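Long-range contacts in SM80.1 Vicilin (Solanum melongena, PDB 5VF5), which is a 7S seed-storage globulin of the cupin superfamily that binds copper and probably serves as a nitrogen and carbon reserve for the germinating seed: residues Y259-T265 with I321-H325; A230-R234 with A346-R350. All blocks are in the same frame, centred on the assembly; numbering follows the deposited sequence. Where two conformers were deposited one is given.

Interaction 1: Y259-T265 with I321-H325; sequences YYNSRST and IPAGH. With CU (copper (II) ion), chain D; ACT (acetate ion), chain C.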
ATOM      1  N   TYR A 259      11.921  13.703   9.292  1.00  9.24           N
ATOM      2  CA  TYR A 259      12.468  13.747   7.946  1.00  9.22           C
ATOM      3  C   TYR A 259      11.397  14.243   6.997  1.00  8.80           C
ATOM      4  O   TYR A 259      10.223  14.423   7.369  1.00  9.95           O
ATOM      5  CB  TYR A 259      12.906  12.336   7.511  1.00  9.88           C
ATOM      6  CG  TYR A 259      11.732  11.396   7.259  1.00  9.49           C
ATOM      7  CD1 TYR A 259      11.157  10.663   8.306  1.00 10.81           C
ATOM      8  CD2 TYR A 259      11.166  11.273   6.004  1.00 10.77           C
ATOM      9  CE1 TYR A 259      10.067   9.815   8.088  1.00 10.36           C
ATOM     10  CE2 TYR A 259      10.065  10.438   5.784  1.00 11.15           C
ATOM     11  CZ  TYR A 259       9.513   9.725   6.827  1.00  9.95           C
ATOM     12  OH  TYR A 259       8.459   8.855   6.614  1.00 12.39           O
ATOM     13  N   TYR A 260      11.777  14.496   5.760  1.00  8.63           N
ATOM     14  CA  TYR A 260      10.793  14.710   4.698  1.00  9.67           C
ATOM     15  C   TYR A 260      11.235  14.033   3.412  1.00  8.94           C
ATOM     16  O   TYR A 260      12.437  13.765   3.199  1.00  9.73           O
ATOM     17  CB  TYR A 260      10.480  16.221   4.465  1.00  9.97           C
ATOM     18  CG  TYR A 260      11.634  17.028   3.892  1.00  9.16           C
ATOM     19  CD1 TYR A 260      12.591  17.646   4.700  1.00 10.36           C
ATOM     20  CD2 TYR A 260      11.790  17.160   2.529  1.00 10.48           C
ATOM     21  CE1 TYR A 260      13.637  18.376   4.154  1.00 11.14           C
ATOM     22  CE2 TYR A 260      12.829  17.910   1.988  1.00 11.11           C
ATOM     23  CZ  TYR A 260      13.763  18.501   2.814  1.00 10.50           C
ATOM     24  OH  TYR A 260      14.820  19.231   2.326  1.00 13.17           O
ATOM     25  N   ASN A 261      10.268  13.739   2.555  1.00  9.34           N
ATOM     26  CA  ASN A 261      10.521  13.246   1.197  1.00  9.00           C
ATOM     27  C   ASN A 261      10.579  14.426   0.245  1.00  8.90           C
ATOM     28  O   ASN A 261       9.731  15.299   0.260  1.00 10.43           O
ATOM     29  CB  ASN A 261       9.410  12.303   0.792  1.00  9.30           C
ATOM     30  CG  ASN A 261       9.496  10.993   1.513  1.00 10.40           C
ATOM     31  OD1 ASN A 261      10.496  10.278   1.355  1.00 11.57           O
ATOM     32  ND2 ASN A 261       8.474  10.667   2.311  1.00  9.48           N
ATOM     33  N   SER A 262      11.586  14.444  -0.611  1.00  9.47           N
ATOM     34  CA  SER A 262      11.804  15.566  -1.492  1.00  9.50           C
ATOM     35  C   SER A 262      10.701  15.810  -2.498  1.00  9.89           C
ATOM     36  O   SER A 262      10.353  16.942  -2.754  1.00 11.97           O
ATOM     37  CB  SER A 262      13.164  15.436  -2.186  1.00 10.57           C
ATOM     38  OG  SER A 262      13.189  14.360  -3.107  1.00 11.56           O
ATOM     39  N   ARG A 263      10.184  14.739  -3.104  1.00  9.73           N
ATOM     40  CA  ARG A 263       9.139  14.886  -4.133  1.00 11.04           C
ATOM     41  C   ARG A 263       7.989  13.907  -4.097  1.00 10.98           C
ATOM     42  O   ARG A 263       6.956  14.193  -4.689  1.00 11.92           O
ATOM     43  CB  ARG A 263       9.722  14.918  -5.515  1.00 14.93           C
ATOM     44  CG  ARG A 263      10.426  13.715  -5.928  1.00 15.96           C
ATOM     45  CD  ARG A 263      10.712  13.816  -7.454  1.00 17.85           C
ATOM     46  NE  ARG A 263       9.604  13.465  -8.338  1.00 18.08           N
ATOM     47  CZ  ARG A 263       8.880  14.250  -9.140  1.00 18.27           C
ATOM     48  NH1 ARG A 263       9.005  15.589  -9.150  1.00 19.34           N
ATOM     49  NH2 ARG A 263       7.952  13.693  -9.918  1.00 22.76           N
ATOM     50  N   SER A 264       8.140  12.803  -3.364  1.00  9.50           N
ATOM     51  CA  SER A 264       7.177  11.746  -3.398  1.00 10.66           C
ATOM     52  C   SER A 264       6.177  11.849  -2.271  1.00 10.70           C
ATOM     53  O   SER A 264       6.559  11.969  -1.129  1.00 13.11           O
ATOM     54  CB  SER A 264       7.887  10.395  -3.373  1.00 11.24           C
ATOM     55  OG  SER A 264       6.988   9.283  -3.356  1.00 12.39           O
ATOM     56  N   THR A 265       4.908  11.811  -2.625  1.00 10.43           N
ATOM     57  CA  THR A 265       3.838  11.678  -1.640  1.00  9.68           C
ATOM     58  C   THR A 265       3.722  10.207  -1.260  1.00 10.37           C
ATOM     59  O   THR A 265       3.827   9.318  -2.127  1.00 12.26           O
ATOM     60  CB  THR A 265       2.501  12.142  -2.252  1.00 10.18           C
ATOM     61  OG1 THR A 265       2.571  13.537  -2.521  1.00 12.34           O
ATOM     62  CG2 THR A 265       1.318  11.882  -1.347  1.00  9.72           C
ATOM     63  N   ILE A 321       1.359  11.263   3.502  1.00  9.91           N
ATOM     64  CA  ILE A 321       2.398  12.238   3.796  1.00 10.07           C
ATOM     65  C   ILE A 321       2.670  12.993   2.488  1.00  9.50           C
ATOM     66  O   ILE A 321       3.368  12.436   1.596  1.00 10.65           O
ATOM     67  CB  ILE A 321       3.721  11.578   4.263  1.00 11.57           C
ATOM     68  CG1 ILE A 321       3.481  10.477   5.338  1.00 12.34           C
ATOM     69  CG2 ILE A 321       4.664  12.700   4.753  1.00 11.98           C
ATOM     70  CD1 ILE A 321       4.740   9.684   5.611  1.00 13.77           C
ATOM     71  N   PRO A 322       2.196  14.239   2.357  1.00  9.58           N
ATOM     72  CA  PRO A 322       2.519  14.972   1.136  1.00 10.43           C
ATOM     73  C   PRO A 322       4.039  15.228   1.030  1.00  8.82           C
ATOM     74  O   PRO A 322       4.739  15.325   2.054  1.00  9.54           O
ATOM     75  CB  PRO A 322       1.766  16.292   1.309  1.00 12.71           C
ATOM     76  CG  PRO A 322       0.755  16.021   2.336  1.00 13.85           C
ATOM     77  CD  PRO A 322       1.304  14.991   3.250  1.00 11.10           C
ATOM     78  N   ALA A 323       4.528  15.377  -0.203  1.00  9.86           N
ATOM     79  CA  ALA A 323       5.907  15.668  -0.414  1.00  9.83           C
ATOM     80  C   ALA A 323       6.333  16.964   0.288  1.00  9.31           C
ATOM     81  O   ALA A 323       5.545  17.917   0.446  1.00 10.87           O
ATOM     82  CB  ALA A 323       6.213  15.782  -1.893  1.00 12.14           C
ATOM     83  N   GLY A 324       7.558  16.956   0.825  1.00  9.83           N
ATOM     84  CA  GLY A 324       8.137  18.132   1.450  1.00  9.25           C
ATOM     85  C   GLY A 324       7.738  18.338   2.887  1.00  9.69           C
ATOM     86  O   GLY A 324       8.320  19.165   3.570  1.00 10.63           O
ATOM     87  N   HIS A 325       6.771  17.573   3.369  1.00 10.23           N
ATOM     88  CA  HIS A 325       6.251  17.781   4.716  1.00 10.86           C
ATOM     89  C   HIS A 325       7.074  17.042   5.755  1.00  9.66           C
ATOM     90  O   HIS A 325       7.170  15.825   5.696  1.00 10.08           O
ATOM     91  CB  HIS A 325       4.808  17.312   4.806  1.00 11.45           C
ATOM     92  CG  HIS A 325       3.817  18.222   4.140  1.00 12.47           C
ATOM     93  ND1 HIS A 325       3.964  18.650   2.836  1.00 13.50           N
ATOM     94  CD2 HIS A 325       2.632  18.719   4.571  1.00 14.85           C
ATOM     95  CE1 HIS A 325       2.929  19.400   2.511  1.00 12.01           C
ATOM     96  NE2 HIS A 325       2.108  19.453   3.540  1.00 12.42           N
TER
HETATM   97 CU    CU D 503       0.785  20.915   3.887  0.50 15.06          CU
HETATM   98  C   ACT C 502       8.138   7.000   3.715  1.00 13.12           C
HETATM   99  O   ACT C 502       8.699   6.527   2.679  1.00 14.90           O
HETATM  100  OXT ACT C 502       8.265   8.211   4.005  1.00 12.25           O
HETATM  101  CH3 ACT C 502       7.332   6.147   4.664  1.00 14.38           C
HETATM  102  O   HOH W   1       7.607  14.433   3.276  1.00  9.72           O
HETATM  103  O   HOH W   2       6.162  12.395   1.542  1.00 10.55           O
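In the second cupin region, the end of strand 254-261 and the loop after it meet the type II turn Pro-322 to His-325 between strands 318-321 and 327-331. Strands 265-272 and 318-321 belong to one sheet, 254-261 and 327-331 to the other, so the contact joins the two sheets at their loops. Gly-324, whose positive phi of 84° favours glycine, makes the one direct hydrogen bond, from its N to Asn-261 O (2.8 Å). Ala-323 CB packs on Arg-263 O at 3.3 Å, Tyr-260 CB on His-325 O at 3.6 Å, and Ile-321 CD1 lies 3.9 Å from Tyr-259 OH. Thr-265 CA makes a CA-H...O contact of 3.4 Å with Ile-321 O. Between the two segments, water 1 accepts from Asn-261 N and lies near His-325 O (2.8 Å each); water 2 accepts from Asn-261 ND2 (3.0 Å), near Ser-264 O (2.7 Å) and Ile-321 O (2.8 Å). Tyr-259 OH (2.7 Å) and Asn-261 ND2 (3.0 Å) donate to OXT of an acetate ion, probably from the crystallisation liquor, also held by Lys-351 and Arg-266. The CA-to-CB bond of His-325 leads away; its ND1 donates to Ala-323 O (3.0 Å), consistent with a fixed ring whose NE2 binds copper at 2.0 Å. Cys-281 and His-283 complete the copper ligands from the chain, Asn-261 OD1 receives Lys-351, and Ile-321 packs on strands 327-331 and 275-281.

Interaction 2: A230-R234 with A346-R350; sequences ASPER and AMFNR
Pro-232 lays its ring over the start of segment 346-350, with CD 3.8 Å from Ala-346 CB, CG 3.7 Å from Met-347 N and CG 4.1 Å from Met-347 SD. The closest CA pair is Pro-232 and Met-347, 6.0 Å apart. Residues 232-234 have helical phi/psi without regular helix bonds, and Ser-231 starts this turn with an ST motif: its OG (chi1 p) accepts from Arg-234 N at 3.2 Å. Opposite, Ala-346 to Asn-349 form a type II turn closed by Asn-349 N to Ala-346 O, 2.9 Å, with Phe-348 at positive phi (77/0). Glu-233 bridges the two. Its chi1 is m and its chi2 lies between wells at 91°, so the carboxylate reaches the turn: OE2 accepts from Phe-348 N (2.8 Å) and makes a salt bridge with Arg-350 NH1 (3.3 Å), while CD lies 3.3 Å from Met-347 SD. Arg-350 NH1 also donates to Asn-349 O at 2.9 Å. Water 3 donates to Glu-233 OE1 (2.9 Å) and Ala-346 O (2.6 Å); water 4 donates to Glu-233 OE2 (2.5 Å) and accepts from Arg-350 NH2 (2.9 Å). Asp-242 receives Met-347 N, and Arg-239 binds the carbonyls of Pro-232 and Glu-233. A carboxylate thus ties the NH of the third residue of a type II turn to a neighbouring loop, joining two inter-strand connections of a cupin barrel.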
ATOM      1  N   ALA A 230      11.731  -0.376  -2.533  1.00 13.26           N
ATOM      2  CA  ALA A 230      11.788  -0.730  -3.924  1.00 14.76           C
ATOM      3  C   ALA A 230      11.449   0.522  -4.724  1.00 13.49           C
ATOM      4  O   ALA A 230      10.301   0.976  -4.710  1.00 14.80           O
ATOM      5  CB  ALA A 230      10.803  -1.857  -4.206  1.00 17.04           C
ATOM      6  N   SER A 231      12.464   1.072  -5.387  1.00 15.12           N
ATOM      7  CA  SER A 231      12.366   2.304  -6.162  0.70 15.89           C
ATOM      8  C   SER A 231      12.248   1.996  -7.633  1.00 14.18           C
ATOM      9  O   SER A 231      12.778   0.965  -8.102  1.00 14.89           O
ATOM     10  CB  SER A 231      13.634   3.154  -6.001  0.70 19.45           C
ATOM     11  OG  SER A 231      14.758   2.548  -6.665  0.70 22.42           O
ATOM     12  N   PRO A 232      11.602   2.885  -8.395  1.00 14.82           N
ATOM     13  CA  PRO A 232      11.582   2.699  -9.846  1.00 15.74           C
ATOM     14  C   PRO A 232      12.954   2.841 -10.488  1.00 17.13           C
ATOM     15  O   PRO A 232      13.134   2.378 -11.598  1.00 19.83           O
ATOM     16  CB  PRO A 232      10.592   3.761 -10.330  1.00 17.33           C
ATOM     17  CG  PRO A 232      10.647   4.813  -9.270  1.00 17.17           C
ATOM     18  CD  PRO A 232      10.869   4.098  -8.005  1.00 17.38           C
ATOM     19  N   GLU A 233      13.906   3.492  -9.810  1.00 16.99           N
ATOM     20  CA  GLU A 233      15.279   3.543 -10.332  1.00 18.96           C
ATOM     21  C   GLU A 233      15.808   2.128 -10.501  1.00 19.93           C
ATOM     22  O   GLU A 233      16.487   1.827 -11.478  1.00 23.06           O
ATOM     23  CB  GLU A 233      16.183   4.324  -9.372  1.00 23.14           C
ATOM     24  CG  GLU A 233      16.109   5.837  -9.457  1.00 29.09           C
ATOM     25  CD  GLU A 233      15.091   6.476  -8.537  1.00 28.96           C
ATOM     26  OE1 GLU A 233      14.125   5.760  -8.124  1.00 26.10           O
ATOM     27  OE2 GLU A 233      15.249   7.693  -8.242  1.00 23.79           O
ATOM     28  N   ARG A 234      15.547   1.280  -9.516  1.00 17.95           N
ATOM     29  CA  ARG A 234      16.007  -0.100  -9.513  1.00 19.14           C
ATOM     30  C   ARG A 234      15.114  -1.124 -10.188  1.00 18.58           C
ATOM     31  O   ARG A 234      15.607  -2.069 -10.799  1.00 22.82           O
ATOM     32  CB  ARG A 234      16.291  -0.512  -8.072  1.00 21.40           C
ATOM     33  CG  ARG A 234      16.720  -1.944  -7.901  1.00 22.91           C
ATOM     34  CD  ARG A 234      17.179  -2.237  -6.505  1.00 23.14           C
ATOM     35  NE  ARG A 234      17.435  -3.658  -6.361  1.00 24.97           N
ATOM     36  CZ  ARG A 234      17.473  -4.310  -5.200  1.00 25.49           C
ATOM     37  NH1 ARG A 234      17.319  -3.675  -4.044  1.00 27.43           N
ATOM     38  NH2 ARG A 234      17.694  -5.620  -5.201  1.00 32.16           N
ATOM     39  N   ALA A 346       7.692   8.783  -7.525  1.00 11.83           N
ATOM     40  CA  ALA A 346       8.809   8.251  -6.766  1.00 12.86           C
ATOM     41  C   ALA A 346      10.203   8.472  -7.386  1.00 12.74           C
ATOM     42  O   ALA A 346      11.167   8.640  -6.628  1.00 13.74           O
ATOM     43  CB  ALA A 346       8.625   6.773  -6.535  1.00 15.58           C
ATOM     44  N   MET A 347      10.321   8.483  -8.716  1.00 13.74           N
ATOM     45  CA  MET A 347      11.630   8.633  -9.293  1.00 14.31           C
ATOM     46  C   MET A 347      12.230   9.958  -8.821  1.00 14.97           C
ATOM     47  O   MET A 347      11.563  11.004  -8.833  1.00 15.95           O
ATOM     48  CB  MET A 347      11.599   8.646 -10.820  1.00 18.26           C
ATOM     49  CG  MET A 347      12.982   8.528 -11.386  1.00 23.28           C
ATOM     50  SD  MET A 347      13.530   6.818 -11.474  1.00 32.15           S
ATOM     51  CE  MET A 347      12.806   6.341 -13.001  1.00 39.78           C
ATOM     52  N   PHE A 348      13.501   9.886  -8.442  1.00 16.58           N
ATOM     53  CA  PHE A 348      14.303  11.035  -7.999  1.00 18.10           C
ATOM     54  C   PHE A 348      13.985  11.468  -6.558  1.00 17.16           C
ATOM     55  O   PHE A 348      14.598  12.426  -6.072  1.00 18.54           O
ATOM     56  CB  PHE A 348      14.225  12.235  -8.984  1.00 20.66           C
ATOM     57  CG  PHE A 348      14.422  11.841 -10.425  1.00 25.37           C
ATOM     58  CD1 PHE A 348      15.558  11.184 -10.787  1.00 28.03           C
ATOM     59  CD2 PHE A 348      13.430  12.062 -11.382  1.00 28.52           C
ATOM     60  CE1 PHE A 348      15.779  10.781 -12.117  1.00 31.40           C
ATOM     61  CE2 PHE A 348      13.618  11.668 -12.705  1.00 35.01           C
ATOM     62  CZ  PHE A 348      14.806  11.028 -13.069  1.00 31.91           C
ATOM     63  N   ASN A 349      13.053  10.775  -5.892  1.00 14.13           N
ATOM     64  CA  ASN A 349      12.778  11.090  -4.485  1.00 11.44           C
ATOM     65  C   ASN A 349      13.972  10.793  -3.592  1.00 11.81           C
ATOM     66  O   ASN A 349      14.626   9.737  -3.729  1.00 16.35           O
ATOM     67  CB  ASN A 349      11.601  10.304  -3.955  1.00 11.92           C
ATOM     68  CG  ASN A 349      11.201  10.751  -2.541  1.00 10.20           C
ATOM     69  OD1 ASN A 349      10.749  11.898  -2.344  1.00 10.42           O
ATOM     70  ND2 ASN A 349      11.396   9.854  -1.542  1.00 11.84           N
ATOM     71  N   ARG A 350      14.227  11.695  -2.657  1.00 12.10           N
ATOM     72  CA  ARG A 350      15.215  11.447  -1.630  0.50 13.20           C
ATOM     73  C   ARG A 350      14.637  11.785  -0.248  1.00 11.50           C
ATOM     74  O   ARG A 350      13.803  12.705  -0.079  1.00 12.07           O
ATOM     75  CB  ARG A 350      16.516  12.184  -1.920  0.50 13.72           C
ATOM     76  CG  ARG A 350      17.161  11.828  -3.262  0.50 13.03           C
ATOM     77  CD  ARG A 350      17.697  10.396  -3.327  0.50 14.31           C
ATOM     78  NE  ARG A 350      18.448  10.116  -4.571  0.50 20.17           N
ATOM     79  CZ  ARG A 350      17.919   9.632  -5.688  0.50 20.53           C
ATOM     80  NH1 ARG A 350      16.623   9.310  -5.757  0.50 22.65           N
ATOM     81  NH2 ARG A 350      18.712   9.435  -6.736  0.50 25.41           N
TER
HETATM   82  O   HOH W   3      12.690   6.657  -5.820  1.00 27.31           O
HETATM   83  O   HOH W   4      17.219   8.975  -9.159  1.00 36.29           O

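Both contacts are partly buried loop contacts within the same cupin domain, their centres 13 Å apart, and each uses a type II turn. Interaction 1 relies on a backbone hydrogen bond and two bridging waters, and leads to the copper site through His-325. Interaction 2 is held mainly by one charged side chain, Glu-233, beside a small apolar patch, with no metal nearby. They meet directly, because segment 346-350 touches 259-265: Ser-262 N lies 2.9 Å from Arg-350 O, and Ser-264 N 2.9 Å from Asn-349 OD1, both probable hydrogen bonds. Loop 346-350 therefore stands between 230-234 and 259-265, continuing the contacts along one side of the chain.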